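Local coordinates for protein snaclec rhodocytin subunit alpha (Agkistrodon rhodostoma, PDB 3BX4) that triggers platelet aggregation as a snake-venom toxin by binding the platelet receptor CLEC1B (CLEC2), which sets off Syk and PLC-gamma-2 signalling, at residues 65-70 / 125-130; 19-24 / 59-64. All coordinates share one frame; numbering follows the deposited sequence.

Interaction 1 (65-70 / 125-130); sequences ADEDYV and QMHAFV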
# COMPACT_ATOMS: atom_id res chain seq x y z
N ALA C 65 15.88 15.34 -18.09
CA ALA C 65 15.38 16.21 -19.17
C ALA C 65 14.03 15.76 -19.75
O ALA C 65 13.15 16.60 -19.99
CB ALA C 65 16.42 16.32 -20.32
N ASP C 66 13.88 14.47 -19.98
CA ASP C 66 12.64 13.93 -20.54
C ASP C 66 11.68 13.26 -19.54
O ASP C 66 10.75 12.55 -19.93
CB ASP C 66 12.97 12.98 -21.67
CG ASP C 66 13.79 13.64 -22.77
OD1 ASP C 66 13.46 14.77 -23.19
OD2 ASP C 66 14.78 13.02 -23.21
N GLU C 67 11.90 13.47 -18.24
CA GLU C 67 11.01 12.84 -17.26
C GLU C 67 9.68 13.64 -17.16
O GLU C 67 9.74 14.88 -17.12
CB GLU C 67 11.73 12.78 -15.89
CG GLU C 67 10.85 12.29 -14.79
CD GLU C 67 10.43 10.82 -14.93
OE1 GLU C 67 11.23 9.91 -14.54
OE2 GLU C 67 9.29 10.60 -15.37
N ASP C 68 8.52 12.96 -17.07
CA ASP C 68 7.25 13.65 -16.95
C ASP C 68 6.81 13.83 -15.52
O ASP C 68 6.01 14.72 -15.22
CB ASP C 68 6.09 13.03 -17.75
CG ASP C 68 5.98 11.52 -17.64
OD1 ASP C 68 6.81 10.85 -16.95
OD2 ASP C 68 4.99 11.01 -18.29
N TYR C 69 7.28 12.93 -14.69
CA TYR C 69 6.85 12.99 -13.23
C TYR C 69 8.03 12.72 -12.34
O TYR C 69 8.94 11.97 -12.70
CB TYR C 69 5.78 11.94 -12.90
CG TYR C 69 4.48 12.20 -13.60
CD1 TYR C 69 3.54 13.12 -13.11
CD2 TYR C 69 4.21 11.56 -14.80
CE1 TYR C 69 2.34 13.35 -13.81
CE2 TYR C 69 3.00 11.79 -15.48
CZ TYR C 69 2.09 12.68 -14.97
OH TYR C 69 0.93 12.90 -15.71
N VAL C 70 8.04 13.34 -11.13
CA VAL C 70 9.11 13.08 -10.22
C VAL C 70 8.42 12.86 -8.84
O VAL C 70 7.67 13.73 -8.45
CB VAL C 70 10.09 14.30 -10.15
CG1 VAL C 70 11.02 14.15 -8.89
CG2 VAL C 70 10.87 14.48 -11.53
N GLN C 125 3.99 3.11 -10.88
CA GLN C 125 4.81 3.55 -12.03
C GLN C 125 6.19 4.01 -11.60
O GLN C 125 6.43 4.64 -10.54
CB GLN C 125 4.14 4.67 -12.82
CG GLN C 125 2.90 4.24 -13.57
CD GLN C 125 2.53 5.27 -14.59
OE1 GLN C 125 3.31 6.20 -14.87
NE2 GLN C 125 1.32 5.16 -15.11
N MET C 126 7.17 3.70 -12.42
CA MET C 126 8.57 4.04 -12.18
C MET C 126 8.89 5.42 -12.70
O MET C 126 8.74 5.76 -13.90
CB MET C 126 9.51 2.94 -12.86
CG MET C 126 9.40 1.55 -12.21
SD MET C 126 9.94 0.31 -13.50
CE MET C 126 11.63 0.58 -13.29
N HIS C 127 9.36 6.26 -11.79
CA HIS C 127 9.76 7.63 -12.11
C HIS C 127 10.96 8.04 -11.28
O HIS C 127 11.26 7.43 -10.29
CB HIS C 127 8.59 8.64 -11.92
CG HIS C 127 7.43 8.38 -12.84
ND1 HIS C 127 7.46 8.74 -14.18
CD2 HIS C 127 6.30 7.67 -12.67
CE1 HIS C 127 6.37 8.29 -14.77
NE2 HIS C 127 5.61 7.68 -13.87
N ALA C 128 11.58 9.13 -11.71
CA ALA C 128 12.64 9.82 -10.97
C ALA C 128 11.99 10.32 -9.63
O ALA C 128 10.77 10.31 -9.48
CB ALA C 128 13.12 11.02 -11.77
N PHE C 129 12.86 10.73 -8.71
CA PHE C 129 12.31 11.11 -7.36
C PHE C 129 13.28 12.04 -6.65
O PHE C 129 14.43 12.18 -6.97
CB PHE C 129 12.05 9.83 -6.56
CG PHE C 129 13.23 8.96 -6.39
CD1 PHE C 129 13.55 7.95 -7.34
CD2 PHE C 129 14.09 9.08 -5.31
CE1 PHE C 129 14.66 7.14 -7.18
CE2 PHE C 129 15.21 8.27 -5.15
CZ PHE C 129 15.52 7.27 -6.13
N VAL C 130 12.86 12.68 -5.52
CA VAL C 130 13.84 13.50 -4.89
C VAL C 130 13.82 13.09 -3.37
O VAL C 130 12.70 12.90 -2.87
CB VAL C 130 13.41 15.04 -4.94
CG1 VAL C 130 14.36 15.86 -4.10
CG2 VAL C 130 13.42 15.54 -6.44
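Each carboxylate oxygen of the buried Glu67 accepts a hydrogen bond from the other segment, OE2 from the His127 ring and OE1 from the backbone just after it. His127 ND1 donates to Glu67 OE2 over 2.9 Å in a nearly straight bond; the oxygen lies close to the ring plane, while the nitrogen stands above the carboxylate plane, the two planes being 65° apart. Glu67 OE1 takes the N-H of Ala128 at 3.0 Å, again from above the carboxylate, and also accepts from Gln23. OE2 has a second donor within its own segment, Tyr69 N at 3.2 Å, which comes from the same face as the histidine. The glutamate chain reaches this position with CG anti to its backbone N (chi1 173°) and then a bend at chi2. On the far side of the imidazole, NE2 donates in the ring plane to a lone pair of Gln125 OE1 at 2.9 Å. With acceptors at both nitrogens, the ring is held in its rotation and is probably protonated on both, which would make it cationic beside the carboxylate; Asp68 OD1, 3.4 Å from His127 CE1, would favour the same state. Tyr69 adds an aromatic neighbour: its CB sits over one imidazole face, a CH-pi contact, and its ring turns an edge to the same histidine, planes at 72°. Further along, Val70 CG1 meets Val130 CG2 at 3.7 Å in an apolar contact; Val70 CA also makes a CA-H...O contact to Ala128 O. Here strands 69-76 and 127-133 run parallel in the mixed sheet of the C-type lectin fold; helix 48-59 packs on Val70 and Val130, Phe129 turns away toward helix 26-34, and Tyr121 of strand 118-121 stacks on Tyr69.

Interaction 2 (19-24 / 59-64); sequences AFNEQK and SQKDEL
Ala19 directs its methyl at the 59-64 loop, where CB meets Lys61 CG at 4.1 Å and Leu64 CD1 at 4.2 Å. Its carbonyl oxygen lies against the aliphatic part of the same lysine, 3.6 Å from Lys61 CD. The next side chain, Phe20, turns away from the loop and packs with Phe129 and Phe32, so one side of the strand meets the loop and the other meets these two rings. The loop itself follows helix 48-59 and leads toward strand 69-76; in this C-type lectin fold the contact joins the link between that helix and that strand to strand 15-21. A short 3-10 turn at 62-63 shapes the loop, with Leu64 N bonded to Lys61 O. Asn21 then supplies the polar end of the contact. Its CB rests on Leu64 CD2 at 3.6 Å, and chi1 of 46° sets CG between the backbone N and carbonyl carbon. The amide is modelled beside the ammonium of Lys61 and the carboxylate of Glu63, two charges that pair within their own loop: Lys61 NZ forms a salt bridge to Glu63 OE1 at 2.5 Å. Asn21 OD1 is placed only 2.2 Å from Lys61 NZ, too short for a hydrogen bond, so the detail of this polar end is doubtful. After the corner at Glu22 the chain leaves the loop, and Lys24 pairs through its backbone with His127.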
# COMPACT_ATOMS: atom_id res chain seq x y z
N ALA C 19 18.19 14.79 -6.21
CA ALA C 19 17.22 14.30 -7.19
C ALA C 19 17.90 13.12 -7.94
O ALA C 19 19.07 13.24 -8.28
CB ALA C 19 16.88 15.38 -8.18
N PHE C 20 17.20 12.00 -8.04
CA PHE C 20 17.76 10.75 -8.61
C PHE C 20 17.02 10.48 -9.87
O PHE C 20 15.81 10.54 -9.94
CB PHE C 20 17.62 9.58 -7.63
CG PHE C 20 18.47 9.70 -6.42
CD1 PHE C 20 17.98 10.38 -5.27
CD2 PHE C 20 19.79 9.19 -6.40
CE1 PHE C 20 18.79 10.54 -4.14
CE2 PHE C 20 20.62 9.35 -5.24
CZ PHE C 20 20.11 10.04 -4.09
N ASN C 21 17.79 10.18 -10.94
CA ASN C 21 17.11 9.86 -12.18
C ASN C 21 16.81 8.37 -12.32
O ASN C 21 15.99 8.05 -13.21
CB ASN C 21 17.90 10.36 -13.36
CG ASN C 21 19.33 10.02 -13.22
OD1 ASN C 21 20.14 10.86 -12.82
ND2 ASN C 21 19.69 8.77 -13.54
N GLU C 22 17.40 7.51 -11.48
CA GLU C 22 16.93 6.09 -11.33
C GLU C 22 15.40 6.09 -11.32
O GLU C 22 14.77 6.77 -10.49
CB GLU C 22 17.35 5.42 -9.99
CG GLU C 22 18.73 4.82 -9.83
CD GLU C 22 19.64 5.72 -8.98
OE1 GLU C 22 19.31 6.92 -8.82
OE2 GLU C 22 20.66 5.23 -8.45
N GLN C 23 14.76 5.32 -12.17
CA GLN C 23 13.30 5.26 -12.16
C GLN C 23 12.75 4.16 -11.26
O GLN C 23 13.03 2.95 -11.44
CB GLN C 23 12.78 5.16 -13.61
CG GLN C 23 12.92 6.53 -14.42
CD GLN C 23 12.20 6.50 -15.75
OE1 GLN C 23 12.36 5.53 -16.51
NE2 GLN C 23 11.39 7.55 -16.06
N LYS C 24 11.97 4.56 -10.23
CA LYS C 24 11.49 3.65 -9.21
C LYS C 24 10.02 3.94 -8.90
O LYS C 24 9.54 5.07 -9.13
CB LYS C 24 12.30 3.84 -7.90
CG LYS C 24 13.70 3.30 -7.97
CD LYS C 24 14.50 3.54 -6.68
CE LYS C 24 15.93 2.95 -6.91
NZ LYS C 24 15.90 1.44 -6.66
N SER C 59 15.34 20.90 -12.12
CA SER C 59 15.75 21.62 -13.33
C SER C 59 17.27 21.61 -13.54
O SER C 59 17.72 21.66 -14.70
CB SER C 59 15.16 23.02 -13.31
OG SER C 59 13.74 22.85 -13.51
N GLN C 60 18.06 21.47 -12.48
CA GLN C 60 19.53 21.37 -12.55
C GLN C 60 20.06 19.99 -13.04
O GLN C 60 21.24 19.85 -13.38
CB GLN C 60 20.11 21.64 -11.17
CG GLN C 60 20.06 23.11 -10.78
CD GLN C 60 21.18 23.92 -11.42
OE1 GLN C 60 22.37 23.74 -11.11
NE2 GLN C 60 20.79 24.84 -12.30
N LYS C 61 19.18 18.99 -13.05
CA LYS C 61 19.53 17.60 -13.33
C LYS C 61 19.35 17.34 -14.84
O LYS C 61 18.24 17.25 -15.35
CB LYS C 61 18.67 16.65 -12.46
CG LYS C 61 19.45 15.93 -11.36
CD LYS C 61 19.58 14.46 -11.64
CE LYS C 61 20.96 13.94 -11.33
NZ LYS C 61 21.21 12.64 -12.01
N ASP C 62 20.47 17.29 -15.55
CA ASP C 62 20.50 17.06 -17.00
C ASP C 62 19.82 15.73 -17.39
O ASP C 62 19.05 15.66 -18.36
CB ASP C 62 21.96 17.09 -17.48
CG ASP C 62 22.66 18.41 -17.20
OD1 ASP C 62 21.97 19.45 -17.09
OD2 ASP C 62 23.90 18.42 -17.09
N GLU C 63 20.11 14.68 -16.63
CA GLU C 63 19.51 13.36 -16.87
C GLU C 63 17.98 13.26 -16.71
O GLU C 63 17.37 12.27 -17.11
CB GLU C 63 20.24 12.36 -15.99
CG GLU C 63 21.74 12.37 -16.28
CD GLU C 63 22.61 12.05 -15.09
OE1 GLU C 63 22.10 11.49 -14.08
OE2 GLU C 63 23.81 12.35 -15.19
N LEU C 64 17.37 14.29 -16.12
CA LEU C 64 15.93 14.33 -15.88
C LEU C 64 15.19 15.09 -16.98
O LEU C 64 14.00 15.43 -16.82
CB LEU C 64 15.63 14.97 -14.51
CG LEU C 64 15.86 14.03 -13.33
CD1 LEU C 64 15.35 14.61 -12.01
CD2 LEU C 64 15.17 12.72 -13.65

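Overall arrangement
The two contacts adjoin, their centres about 7 Å apart: strand 127-133 of interaction 1 is the sheet neighbour of strand 15-21 of interaction 2. Interaction 1 is core: two parallel strands meet there, and its buried carboxylate and imidazole are matched by directed hydrogen bonds. Interaction 2 is partly buried and joins a strand to a loop, with methyl contacts on its inner side and charged ends toward the surface, where the modelled geometry is less certain. One side-chain and one backbone hydrogen bond tie the 19-24 segment to interaction 1, while Ala128 CB packs on both Leu64 CD2 and Phe20 O.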